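Local coordinates for protein EpsJ (Vibrio vulnificus, PDB 2RET) that is a minor pseudopilin of the type II secretion system that pairs with EpsI and probably helps form the tip of the pseudopilus, at residues D29-Q34 with L97-W102. Numbering follows the deposited sequence.
Sequences DSDFRQ and LERVWW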
# COMPACT_ATOMS: atom_id res chain seq x y z
N ASP B 29 -1.51 -16.81 16.44
CA ASP B 29 -2.23 -16.05 15.42
C ASP B 29 -1.37 -14.89 14.99
O ASP B 29 -1.26 -14.60 13.79
CB ASP B 29 -3.58 -15.51 15.94
CG ASP B 29 -4.79 -16.33 15.48
OD1 ASP B 29 -4.72 -17.02 14.47
OD2 ASP B 29 -5.88 -16.22 16.08
N SER B 30 -0.77 -14.22 15.97
CA SER B 30 0.04 -13.04 15.67
C SER B 30 1.21 -13.41 14.76
O SER B 30 1.55 -12.63 13.87
CB SER B 30 0.52 -12.32 16.94
OG SER B 30 1.60 -13.02 17.61
N ASP B 31 1.81 -14.58 14.99
CA ASP B 31 3.02 -15.01 14.29
C ASP B 31 2.73 -15.63 12.92
O ASP B 31 3.25 -15.20 11.91
CB ASP B 31 3.83 -16.02 15.12
CG ASP B 31 4.55 -15.40 16.30
OD1 ASP B 31 4.89 -14.20 16.29
OD2 ASP B 31 4.81 -16.16 17.27
N PHE B 32 1.89 -16.65 12.92
CA PHE B 32 1.64 -17.40 11.72
C PHE B 32 0.80 -16.66 10.67
O PHE B 32 0.85 -17.00 9.47
CB PHE B 32 1.01 -18.74 12.07
CG PHE B 32 1.97 -19.71 12.68
CD1 PHE B 32 2.82 -20.43 11.88
CD2 PHE B 32 1.97 -19.93 14.04
CE1 PHE B 32 3.71 -21.33 12.44
CE2 PHE B 32 2.88 -20.80 14.61
CZ PHE B 32 3.75 -21.51 13.80
N ARG B 33 0.03 -15.67 11.10
CA ARG B 33 -0.67 -14.83 10.14
C ARG B 33 0.22 -13.72 9.52
O ARG B 33 -0.19 -13.09 8.54
CB ARG B 33 -1.93 -14.21 10.76
CG ARG B 33 -3.04 -15.18 11.07
CD ARG B 33 -4.10 -14.41 11.78
NE ARG B 33 -5.27 -15.13 12.27
CZ ARG B 33 -6.39 -15.32 11.58
NH1 ARG B 33 -6.53 -14.90 10.34
NH2 ARG B 33 -7.41 -15.94 12.17
N GLN B 34 1.39 -13.49 10.09
CA GLN B 34 2.28 -12.43 9.66
C GLN B 34 3.64 -12.96 9.17
O GLN B 34 4.67 -12.28 9.26
CB GLN B 34 2.44 -11.39 10.78
CG GLN B 34 1.08 -10.77 11.17
CD GLN B 34 1.18 -9.36 11.58
OE1 GLN B 34 0.89 -8.43 10.81
NE2 GLN B 34 1.61 -9.17 12.80
N LEU B 97 5.24 -26.23 24.89
CA LEU B 97 5.41 -25.41 23.71
C LEU B 97 6.07 -24.08 24.16
O LEU B 97 5.62 -23.42 25.09
CB LEU B 97 4.07 -25.18 22.95
CG LEU B 97 4.21 -24.49 21.59
CD1 LEU B 97 4.80 -25.45 20.57
CD2 LEU B 97 2.86 -23.94 21.12
N GLU B 98 7.17 -23.75 23.50
CA GLU B 98 7.92 -22.54 23.72
C GLU B 98 8.00 -21.79 22.42
O GLU B 98 8.10 -22.40 21.39
CB GLU B 98 9.33 -22.89 24.17
CG GLU B 98 9.31 -23.53 25.55
CD GLU B 98 10.65 -23.63 26.19
OE1 GLU B 98 11.69 -23.66 25.49
OE2 GLU B 98 10.66 -23.69 27.42
N ARG B 99 7.92 -20.46 22.49
CA ARG B 99 8.07 -19.56 21.35
C ARG B 99 9.37 -18.80 21.53
O ARG B 99 9.66 -18.32 22.62
CB ARG B 99 6.90 -18.58 21.27
CG ARG B 99 6.99 -17.59 20.05
CD ARG B 99 6.88 -16.19 20.54
NE ARG B 99 6.60 -15.26 19.47
CZ ARG B 99 6.59 -13.94 19.61
NH1 ARG B 99 6.84 -13.37 20.77
NH2 ARG B 99 6.33 -13.20 18.56
N VAL B 100 10.17 -18.76 20.48
CA VAL B 100 11.46 -18.12 20.50
C VAL B 100 11.42 -16.96 19.53
O VAL B 100 10.85 -17.06 18.48
CB VAL B 100 12.62 -19.05 20.11
CG1 VAL B 100 13.96 -18.34 20.39
CG2 VAL B 100 12.53 -20.44 20.84
N TRP B 101 12.05 -15.86 19.90
CA TRP B 101 11.88 -14.60 19.18
C TRP B 101 13.22 -13.94 19.04
O TRP B 101 13.97 -13.85 20.01
CB TRP B 101 10.97 -13.67 19.98
CG TRP B 101 10.69 -12.38 19.31
CD1 TRP B 101 9.70 -12.11 18.41
CD2 TRP B 101 11.41 -11.14 19.49
NE1 TRP B 101 9.74 -10.79 18.03
CE2 TRP B 101 10.79 -10.17 18.67
CE3 TRP B 101 12.52 -10.77 20.25
CZ2 TRP B 101 11.22 -8.85 18.61
CZ3 TRP B 101 12.95 -9.46 20.20
CH2 TRP B 101 12.29 -8.51 19.38
N TRP B 102 13.50 -13.46 17.84
CA TRP B 102 14.66 -12.66 17.56
C TRP B 102 14.26 -11.36 16.90
O TRP B 102 13.44 -11.34 16.00
CB TRP B 102 15.62 -13.39 16.65
CG TRP B 102 16.22 -14.64 17.20
CD1 TRP B 102 17.43 -14.77 17.83
CD2 TRP B 102 15.66 -15.96 17.14
NE1 TRP B 102 17.66 -16.08 18.16
CE2 TRP B 102 16.59 -16.84 17.75
CE3 TRP B 102 14.46 -16.48 16.64
CZ2 TRP B 102 16.37 -18.22 17.84
CZ3 TRP B 102 14.24 -17.85 16.73
CH2 TRP B 102 15.17 -18.70 17.34
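Asp-31, near the C-terminal end of helix 10-32, and Arg-99, on strand 96-102, reach for each other from opposite directions and close a buried salt bridge. The guanidinium presents the side carrying NE and NH2, one nitrogen to each carboxylate oxygen: NH2 of Arg-99 donates to OD1 of Asp-31 at 2.9 Å, and NE of Arg-99 donates to OD2 of Asp-31 at 3.0 Å. Both oxygens use their syn lone pairs. The two flat groups lie 20° from coplanar; each oxygen is tilted somewhat off the guanidinium plane, and the bonds are bent, with N-H...O angles of 150° and 143°. The Arg-99 chain starts with CG anti to its own N and bends at chi2, which helps set the NE edge against the acid. CD1 of Trp-101 lies over one face of this guanidinium, nearer its margin than its centre, 3.3 Å from the plane. Asp-31 has further partners: Arg-70 makes a salt bridge to OD1, and the hydroxyl of Tyr-90 hydrogen-bonds to OD2. With two bonds on each oxygen and two arginines close by, the carboxylate is fixed in its rotation and probably stays ionised although buried. The ion pair thus joins the end of the long N-terminal helix to the antiparallel sheet packed against it, the helix-on-sheet architecture of the pilin-like fold shared by pseudopilins.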